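Local coordinates for protein HAD superfamily hydrolase (Brucella suis biovar 1, PDB 6NQ4) that probably acts as a phosphatase of the haloacid dehalogenase superfamily and carries a sodium ion at its metal site, at residues 117-122 with 136-141; 77-82 with 124-129. One frame throughout, in Å; residues are numbered along the deposited sequence.

In the fold
The fold pairs a haloacid dehalogenase core, whose parallel sheet includes strand 70-75, with a second α/β domain, placed like the cap of this superfamily, whose parallel sheet includes strand 118-122. Contact 1 lies within that second sheet, at its edge, and contact 2 joins the core loop after strand 70-75 to the loop after strand 118-122. Both are surface contacts. The chemistry follows the place: contact 1 has a ladder of direct backbone bonds flanked by charges, whereas contact 2 relies on waters and van der Waals contacts of two prolines. Their segments alternate along the chain, and the contacts meet where His121 CD2 lies 3.5 Å from Leu128 CD2.

Contact 1. Residues 117-122 with 136-141; sequences RRIFHI and VELVEE
Arg118 and Glu137 pair as parallel strands, their CA atoms 5.0 Å apart, and Ile119 with Leu138 forms the next bridge. The ladder is Glu137 N to Arg117 O (2.8 Å), Ile119 N to Glu137 O (2.9 Å) and Val139 N to Ile119 O (2.9 Å), all nearly straight. Beyond it the two chains separate, and a water takes over the link, accepting from His121 N and donating to Val139 O.

On the face of Arg118, Glu137 sets CG anti to its backbone N (chi1 -172°) and runs out extended alongside Arg118. Its OE1 forms a salt bridge with Arg118 NH1 at 3.4 Å and a long one with Arg117 NH1 at 3.8 Å. The Arg118 guanidinium and the carboxylate have nearly perpendicular planes, 86° apart, while Val139 CG1 sits over one guanidinium face. On the face that carries Ile119 and Leu138, Ile119 CD1 reaches back to Val136 CG1 at 3.6 Å, and Ile112 of helix 104-114 touches both residues. Farther along, Glu141 CB lies over the Phe120 ring, 4.1 Å from its centroid and 20° off the normal, a CH-pi contact; the Glu141 carboxylate reaches Arg169.

Strand 137-138 is thus joined by backbone bonds, with charged and apolar side-chain contacts added to them. Glu137 OE1 is shared unequally, since Arg117 also bridges to Asp135; the two positive groups would be expected to favour the ionised carboxylate.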
ATOM      1  N   ARG A 117     -23.225  -4.327  -5.869  1.00 26.15           N
ATOM      2  CA  ARG A 117     -22.836  -5.667  -5.452  1.00 27.29           C
ATOM      3  C   ARG A 117     -22.475  -6.589  -6.615  1.00 24.86           C
ATOM      4  O   ARG A 117     -21.787  -7.593  -6.392  1.00 25.49           O
ATOM      5  CB  ARG A 117     -23.893  -6.286  -4.534  1.00 31.81           C
ATOM      6  CG  ARG A 117     -25.092  -6.793  -5.262  1.00 34.64           C
ATOM      7  CD  ARG A 117     -26.145  -7.328  -4.283  1.00 38.16           C
ATOM      8  NE  ARG A 117     -25.591  -8.368  -3.419  1.00 40.99           N
ATOM      9  CZ  ARG A 117     -25.451  -9.638  -3.784  1.00 43.12           C
ATOM     10  NH1 ARG A 117     -25.820 -10.027  -4.999  1.00 42.67           N
ATOM     11  NH2 ARG A 117     -24.936 -10.516  -2.939  1.00 44.48           N
ATOM     12  N   ARG A 118     -22.901  -6.278  -7.844  1.00 24.33           N
ATOM     13  CA  ARG A 118     -22.511  -7.056  -9.019  1.00 23.57           C
ATOM     14  C   ARG A 118     -21.223  -6.460  -9.578  1.00 21.62           C
ATOM     15  O   ARG A 118     -21.248  -5.404 -10.217  1.00 22.18           O
ATOM     16  CB  ARG A 118     -23.628  -7.035 -10.055  1.00 26.60           C
ATOM     17  CG  ARG A 118     -24.909  -7.663  -9.535  1.00 31.55           C
ATOM     18  CD  ARG A 118     -26.080  -7.461 -10.495  1.00 37.12           C
ATOM     19  NE  ARG A 118     -25.870  -8.162 -11.756  1.00 41.70           N
ATOM     20  CZ  ARG A 118     -26.013  -9.475 -11.916  1.00 45.76           C
ATOM     21  NH1 ARG A 118     -26.360 -10.240 -10.890  1.00 47.17           N
ATOM     22  NH2 ARG A 118     -25.805 -10.028 -13.105  1.00 47.12           N
ATOM     23  N   ILE A 119     -20.105  -7.150  -9.349  1.00 21.01           N
ATOM     24  CA  ILE A 119     -18.760  -6.609  -9.515  1.00 20.23           C
ATOM     25  C   ILE A 119     -18.027  -7.344 -10.627  1.00 19.71           C
ATOM     26  O   ILE A 119     -18.070  -8.575 -10.700  1.00 21.71           O
ATOM     27  CB  ILE A 119     -17.977  -6.770  -8.197  1.00 20.16           C
ATOM     28  CG1 ILE A 119     -18.553  -5.825  -7.143  1.00 23.26           C
ATOM     29  CG2 ILE A 119     -16.455  -6.552  -8.425  1.00 22.07           C
ATOM     30  CD1 ILE A 119     -18.064  -6.123  -5.725  1.00 24.57           C
ATOM     31  N   PHE A 120     -17.330  -6.578 -11.478  1.00 18.99           N
ATOM     32  CA  PHE A 120     -16.362  -7.119 -12.422  1.00 17.82           C
ATOM     33  C   PHE A 120     -14.967  -6.986 -11.814  1.00 17.37           C
ATOM     34  O   PHE A 120     -14.510  -5.868 -11.525  1.00 18.02           O
ATOM     35  CB  PHE A 120     -16.451  -6.358 -13.744  1.00 18.71           C
ATOM     36  CG  PHE A 120     -15.428  -6.768 -14.760  1.00 18.90           C
ATOM     37  CD1 PHE A 120     -15.379  -8.072 -15.251  1.00 20.23           C
ATOM     38  CD2 PHE A 120     -14.511  -5.842 -15.233  1.00 20.07           C
ATOM     39  CE1 PHE A 120     -14.429  -8.426 -16.215  1.00 20.95           C
ATOM     40  CE2 PHE A 120     -13.574  -6.191 -16.199  1.00 22.33           C
ATOM     41  CZ  PHE A 120     -13.532  -7.478 -16.683  1.00 22.60           C
ATOM     42  N   HIS A 121     -14.300  -8.121 -11.624  1.00 17.39           N
ATOM     43  CA  HIS A 121     -12.978  -8.174 -11.005  1.00 16.53           C
ATOM     44  C   HIS A 121     -11.886  -8.034 -12.062  1.00 16.67           C
ATOM     45  O   HIS A 121     -11.890  -8.761 -13.065  1.00 17.90           O
ATOM     46  CB  HIS A 121     -12.825  -9.522 -10.290  1.00 16.69           C
ATOM     47  CG  HIS A 121     -11.457  -9.780  -9.736  1.00 17.16           C
ATOM     48  ND1 HIS A 121     -10.964  -9.128  -8.624  1.00 18.27           N
ATOM     49  CD2 HIS A 121     -10.491 -10.652 -10.122  1.00 17.53           C
ATOM     50  CE1 HIS A 121      -9.754  -9.587  -8.348  1.00 18.68           C
ATOM     51  NE2 HIS A 121      -9.446 -10.516  -9.237  1.00 18.50           N
ATOM     52  N   ILE A 122     -10.949  -7.118 -11.825  1.00 16.29           N
ATOM     53  CA  ILE A 122      -9.722  -7.026 -12.608  1.00 16.79           C
ATOM     54  C   ILE A 122      -8.589  -7.318 -11.634  1.00 16.62           C
ATOM     55  O   ILE A 122      -8.320  -6.524 -10.724  1.00 17.00           O
ATOM     56  CB  ILE A 122      -9.536  -5.654 -13.270  1.00 17.30           C
ATOM     57  CG1 ILE A 122     -10.738  -5.293 -14.147  1.00 17.95           C
ATOM     58  CG2 ILE A 122      -8.253  -5.667 -14.118  1.00 17.82           C
ATOM     59  CD1 ILE A 122     -10.692  -3.858 -14.676  1.00 18.97           C
ATOM     60  N   VAL A 136     -21.273  -9.744  -2.068  1.00 29.25           N
ATOM     61  CA  VAL A 136     -21.070  -9.332  -3.448  1.00 29.01           C
ATOM     62  C   VAL A 136     -21.148 -10.539  -4.368  1.00 28.38           C
ATOM     63  O   VAL A 136     -21.067 -11.690  -3.934  1.00 30.16           O
ATOM     64  CB  VAL A 136     -19.732  -8.596  -3.644  1.00 29.86           C
ATOM     65  CG1 VAL A 136     -19.676  -7.371  -2.750  1.00 31.09           C
ATOM     66  CG2 VAL A 136     -18.558  -9.535  -3.359  1.00 30.28           C
ATOM     67  N   GLU A 137     -21.312 -10.258  -5.661  1.00 28.30           N
ATOM     68  CA  GLU A 137     -21.377 -11.293  -6.683  1.00 29.28           C
ATOM     69  C   GLU A 137     -20.417 -10.925  -7.798  1.00 26.40           C
ATOM     70  O   GLU A 137     -20.568  -9.870  -8.421  1.00 27.08           O
ATOM     71  CB  GLU A 137     -22.794 -11.408  -7.249  1.00 33.96           C
ATOM     72  CG  GLU A 137     -22.971 -12.587  -8.181  1.00 40.06           C
ATOM     73  CD  GLU A 137     -24.381 -12.685  -8.722  1.00 45.66           C
ATOM     74  OE1 GLU A 137     -25.286 -12.036  -8.152  1.00 47.96           O
ATOM     75  OE2 GLU A 137     -24.577 -13.409  -9.721  1.00 47.31           O
ATOM     76  N   LEU A 138     -19.443 -11.789  -8.061  1.00 24.34           N
ATOM     77  CA  LEU A 138     -18.518 -11.541  -9.160  1.00 23.35           C
ATOM     78  C   LEU A 138     -19.156 -12.007 -10.462  1.00 24.45           C
ATOM     79  O   LEU A 138     -19.625 -13.149 -10.567  1.00 27.18           O
ATOM     80  CB  LEU A 138     -17.185 -12.246  -8.929  1.00 25.85           C
ATOM     81  CG  LEU A 138     -16.460 -11.831  -7.648  1.00 27.69           C
ATOM     82  CD1 LEU A 138     -15.125 -12.531  -7.577  1.00 29.99           C
ATOM     83  CD2 LEU A 138     -16.282 -10.335  -7.544  1.00 28.11           C
ATOM     84  N   VAL A 139     -19.202 -11.112 -11.451  1.00 22.00           N
ATOM     85  CA  VAL A 139     -19.956 -11.355 -12.669  1.00 23.05           C
ATOM     86  C   VAL A 139     -19.088 -11.050 -13.883  1.00 23.93           C
ATOM     87  O   VAL A 139     -17.981 -10.516 -13.773  1.00 24.50           O
ATOM     88  CB  VAL A 139     -21.285 -10.564 -12.705  1.00 23.25           C
ATOM     89  CG1 VAL A 139     -22.159 -10.927 -11.509  1.00 25.96           C
ATOM     90  CG2 VAL A 139     -21.024  -9.058 -12.731  1.00 24.18           C
ATOM     91  N   GLU A 140     -19.590 -11.444 -15.045  1.00 25.03           N
ATOM     92  CA  GLU A 140     -18.945 -11.110 -16.300  1.00 28.06           C
ATOM     93  C   GLU A 140     -18.992  -9.608 -16.529  1.00 24.88           C
ATOM     94  O   GLU A 140     -19.837  -8.896 -15.987  1.00 26.48           O
ATOM     95  CB  GLU A 140     -19.686 -11.768 -17.462  1.00 33.09           C
ATOM     96  CG  GLU A 140     -19.812 -13.261 -17.347  1.00 40.65           C
ATOM     97  CD  GLU A 140     -18.651 -13.982 -17.980  1.00 47.57           C
ATOM     98  OE1 GLU A 140     -17.620 -13.330 -18.253  1.00 49.52           O
ATOM     99  OE2 GLU A 140     -18.777 -15.200 -18.217  1.00 50.61           O
ATOM    100  N   GLU A 141     -18.095  -9.141 -17.397  1.00 24.32           N
ATOM    101  CA  GLU A 141     -18.037  -7.723 -17.741  1.00 24.82           C
ATOM    102  C   GLU A 141     -19.405  -7.163 -18.141  1.00 24.88           C
ATOM    103  O   GLU A 141     -19.823  -6.108 -17.649  1.00 25.25           O
ATOM    104  CB  GLU A 141     -17.037  -7.526 -18.883  1.00 26.57           C
ATOM    105  CG  GLU A 141     -16.807  -6.066 -19.220  1.00 27.01           C
ATOM    106  CD  GLU A 141     -16.089  -5.865 -20.541  1.00 27.38           C
ATOM    107  OE1 GLU A 141     -15.348  -6.775 -20.975  1.00 27.99           O
ATOM    108  OE2 GLU A 141     -16.278  -4.787 -21.144  1.00 27.53           O
TER
HETATM  109  O   HOH W   1     -15.604 -10.689 -12.294  1.00 22.71           O

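Contact 2. Residues 77-82 with 124-129. With EDO (1,2-ethanediol), chain E.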
ATOM      1  N   SER A  77      -0.537  -3.126  -0.539  1.00 13.99           N
ATOM      2  CA  SER A  77      -0.970  -4.413  -1.061  1.00 13.58           C
ATOM      3  C   SER A  77      -2.494  -4.467  -1.138  1.00 13.54           C
ATOM      4  O   SER A  77      -3.173  -4.073  -0.174  1.00 14.54           O
ATOM      5  CB  SER A  77      -0.499  -5.535  -0.144  1.00 14.96           C
ATOM      6  OG  SER A  77      -1.013  -6.772  -0.613  1.00 15.76           O
ATOM      7  N   PRO A  78      -3.061  -4.960  -2.242  1.00 13.90           N
ATOM      8  CA  PRO A  78      -4.514  -5.140  -2.325  1.00 14.28           C
ATOM      9  C   PRO A  78      -5.000  -6.360  -1.575  1.00 14.14           C
ATOM     10  O   PRO A  78      -6.220  -6.580  -1.522  1.00 16.11           O
ATOM     11  CB  PRO A  78      -4.736  -5.328  -3.832  1.00 16.24           C
ATOM     12  CG  PRO A  78      -3.491  -6.048  -4.273  1.00 15.46           C
ATOM     13  CD  PRO A  78      -2.378  -5.410  -3.473  1.00 14.98           C
ATOM     14  N   ARG A  79      -4.087  -7.199  -1.050  1.00 13.81           N
ATOM     15  CA  ARG A  79      -4.547  -8.366  -0.311  1.00 14.83           C
ATOM     16  C   ARG A  79      -4.892  -7.978   1.119  1.00 15.02           C
ATOM     17  O   ARG A  79      -4.263  -7.093   1.698  1.00 15.77           O
ATOM     18  CB  ARG A  79      -3.475  -9.444  -0.303  1.00 17.26           C
ATOM     19  CG  ARG A  79      -3.464 -10.247  -1.619  1.00 18.97           C
ATOM     20  CD  ARG A  79      -2.270 -11.189  -1.667  1.00 19.49           C
ATOM     21  NE  ARG A  79      -1.050 -10.423  -1.898  1.00 19.74           N
ATOM     22  CZ  ARG A  79       0.108 -10.604  -1.269  1.00 19.73           C
ATOM     23  NH1 ARG A  79       0.246 -11.533  -0.325  1.00 19.82           N
ATOM     24  NH2 ARG A  79       1.138  -9.814  -1.578  1.00 20.59           N
ATOM     25  N   PRO A  80      -5.893  -8.625   1.714  1.00 14.46           N
ATOM     26  CA  PRO A  80      -6.126  -8.435   3.149  1.00 15.63           C
ATOM     27  C   PRO A  80      -4.896  -8.817   3.951  1.00 14.69           C
ATOM     28  O   PRO A  80      -4.066  -9.623   3.523  1.00 15.41           O
ATOM     29  CB  PRO A  80      -7.296  -9.381   3.438  1.00 17.57           C
ATOM     30  CG  PRO A  80      -8.009  -9.482   2.106  1.00 18.53           C
ATOM     31  CD  PRO A  80      -6.899  -9.520   1.105  1.00 16.67           C
ATOM     32  N   HIS A  81      -4.795  -8.234   5.137  1.00 13.89           N
ATOM     33  CA  HIS A  81      -3.608  -8.417   5.967  1.00 13.96           C
ATOM     34  C   HIS A  81      -3.180  -9.866   6.201  1.00 15.28           C
ATOM     35  O   HIS A  81      -1.960 -10.105   6.250  1.00 15.11           O
ATOM     36  CB  HIS A  81      -3.719  -7.631   7.289  1.00 16.28           C
ATOM     37  CG  HIS A  81      -4.773  -8.158   8.218  1.00 18.53           C
ATOM     38  ND1 HIS A  81      -6.097  -7.784   8.129  1.00 20.66           N
ATOM     39  CD2 HIS A  81      -4.702  -9.056   9.234  1.00 20.73           C
ATOM     40  CE1 HIS A  81      -6.794  -8.413   9.062  1.00 22.39           C
ATOM     41  NE2 HIS A  81      -5.970  -9.183   9.753  1.00 22.54           N
ATOM     42  N   PRO A  82      -4.068 -10.858   6.375  1.00 14.55           N
ATOM     43  CA  PRO A  82      -3.544 -12.201   6.675  1.00 15.16           C
ATOM     44  C   PRO A  82      -2.686 -12.763   5.560  1.00 14.48           C
ATOM     45  O   PRO A  82      -1.718 -13.474   5.835  1.00 14.42           O
ATOM     46  CB  PRO A  82      -4.815 -13.031   6.932  1.00 16.62           C
ATOM     47  CG  PRO A  82      -5.801 -12.011   7.462  1.00 16.39           C
ATOM     48  CD  PRO A  82      -5.546 -10.848   6.511  1.00 15.68           C
ATOM     49  N   CYS A 124      -5.666 -10.827 -10.274  1.00 19.23           N
ATOM     50  CA  CYS A 124      -5.354 -12.248 -10.348  1.00 21.30           C
ATOM     51  C   CYS A 124      -6.294 -13.072  -9.463  1.00 20.66           C
ATOM     52  O   CYS A 124      -7.126 -12.541  -8.718  1.00 19.30           O
ATOM     53  CB  CYS A 124      -3.883 -12.492 -10.017  1.00 21.13           C
ATOM     54  SG  CYS A 124      -3.483 -12.202  -8.300  1.00 23.65           S
ATOM     55  N   GLU A 125      -6.153 -14.400  -9.555  1.00 23.03           N
ATOM     56  CA  GLU A 125      -6.992 -15.302  -8.768  1.00 24.24           C
ATOM     57  C   GLU A 125      -6.740 -15.156  -7.271  1.00 23.58           C
ATOM     58  O   GLU A 125      -7.684 -15.166  -6.476  1.00 22.67           O
ATOM     59  CB  GLU A 125      -6.748 -16.738  -9.205  1.00 29.22           C
ATOM     60  CG  GLU A 125      -7.736 -17.711  -8.614  1.00 35.47           C
ATOM     61  CD  GLU A 125      -7.508 -19.121  -9.095  1.00 42.11           C
ATOM     62  OE1 GLU A 125      -7.618 -20.046  -8.268  1.00 44.69           O
ATOM     63  OE2 GLU A 125      -7.211 -19.303 -10.297  1.00 43.90           O
ATOM     64  N   ARG A 126      -5.480 -15.016  -6.861  1.00 22.04           N
ATOM     65  CA  ARG A 126      -5.194 -14.914  -5.434  1.00 22.80           C
ATOM     66  C   ARG A 126      -5.856 -13.678  -4.841  1.00 21.38           C
ATOM     67  O   ARG A 126      -6.321 -13.691  -3.691  1.00 22.56           O
ATOM     68  CB  ARG A 126      -3.682 -14.897  -5.209  1.00 23.06           C
ATOM     69  CG  ARG A 126      -3.251 -14.601  -3.784  1.00 23.63           C
ATOM     70  CD  ARG A 126      -3.876 -15.574  -2.786  1.00 23.74           C
ATOM     71  NE  ARG A 126      -3.370 -15.285  -1.449  1.00 24.47           N
ATOM     72  CZ  ARG A 126      -3.993 -15.579  -0.315  1.00 22.30           C
ATOM     73  NH1 ARG A 126      -5.188 -16.179  -0.325  1.00 25.00           N
ATOM     74  NH2 ARG A 126      -3.414 -15.246   0.826  1.00 20.06           N
ATOM     75  N   GLU A 127      -5.913 -12.600  -5.617  1.00 20.09           N
ATOM     76  CA  GLU A 127      -6.482 -11.345  -5.147  1.00 19.86           C
ATOM     77  C   GLU A 127      -7.991 -11.405  -4.932  1.00 19.46           C
ATOM     78  O   GLU A 127      -8.548 -10.456  -4.374  1.00 20.70           O
ATOM     79  CB  GLU A 127      -6.068 -10.210  -6.097  1.00 20.26           C
ATOM     80  CG  GLU A 127      -4.626  -9.719  -5.850  1.00 20.65           C
ATOM     81  CD  GLU A 127      -4.007  -8.956  -7.025  1.00 23.16           C
ATOM     82  OE1 GLU A 127      -4.657  -8.774  -8.082  1.00 23.81           O
ATOM     83  OE2 GLU A 127      -2.836  -8.546  -6.876  1.00 23.43           O
ATOM     84  N   LEU A 128      -8.659 -12.492  -5.331  1.00 20.38           N
ATOM     85  CA  LEU A 128     -10.068 -12.683  -4.963  1.00 20.22           C
ATOM     86  C   LEU A 128     -10.284 -12.774  -3.450  1.00 19.86           C
ATOM     87  O   LEU A 128     -11.430 -12.664  -2.986  1.00 21.58           O
ATOM     88  CB  LEU A 128     -10.625 -13.954  -5.617  1.00 22.14           C
ATOM     89  CG  LEU A 128     -10.658 -13.967  -7.147  1.00 23.18           C
ATOM     90  CD1 LEU A 128     -11.102 -15.362  -7.623  1.00 25.41           C
ATOM     91  CD2 LEU A 128     -11.584 -12.888  -7.656  1.00 24.98           C
ATOM     92  N   ALA A 129      -9.221 -12.977  -2.669  1.00 21.00           N
ATOM     93  CA  ALA A 129      -9.341 -12.990  -1.214  1.00 20.07           C
ATOM     94  C   ALA A 129      -9.971 -11.712  -0.651  1.00 20.60           C
ATOM     95  O   ALA A 129     -10.578 -11.755   0.431  1.00 21.52           O
ATOM     96  CB  ALA A 129      -7.962 -13.245  -0.599  1.00 22.75           C
TER
HETATM   97  C1  EDO E 303       0.180  -7.226  -7.366  1.00 31.96           C
HETATM   98  O1  EDO E 303      -1.024  -6.773  -7.990  1.00 28.64           O
HETATM   99  C2  EDO E 303       1.266  -6.179  -7.553  1.00 32.83           C
HETATM  100  O2  EDO E 303       0.928  -5.020  -6.793  1.00 31.39           O
HETATM  101  O   HOH W   2      -6.619  -8.753  -3.140  1.00 25.90           O
HETATM  102  O   HOH W   3      -1.223  -9.235  -4.706  1.00 21.96           O
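Pro78 and Glu127 touch without a direct polar bond; two waters make the polar links across the contact, one from Pro78 and one from Arg79, both ending on Glu127. The contact spans the core and the second domain of this haloacid dehalogenase fold: Ser77 to Pro82 follow strand 70-75 and enter helix 81-90, with Pro80 at its N-cap, whereas 124-129 leads from strand 118-122 into a 3-10 turn. The first water donates to both Pro78 O (2.7 Å) and Glu127 O (2.9 Å). The second accepts from Arg79 NE at 3.1 Å and donates to Glu127 OE2 at 2.8 Å, joining groups of opposite charge that do not touch.

Glu127 is the hub. Its CG is anti to the carbonyl carbon (chi1 -79°) and the chain is extended beyond it, which carries the carboxylate to Pro78 CG. Cys124 N donates to OE1 from above the carboxylate plane, 44° out of it. Thr150 also bonds to OE1, while the water and O1 of a 1,2-ethanediol, probably from the crystallisation liquor, occupy OE2; together these probably restrain the carboxylate's rotation. On the core side, Ser77 OG accepts from Arg79 N in an ST turn.

Arg79 and Arg126 cross at about a right angle, Arg79 CD lying 4.1 Å from Arg126 CG, and the Arg79 guanidinium turns to Gln87. At the far end the Pro80 ring leans on the 3-10 turn, with Pro80 CG 3.8 Å from Ala129 O.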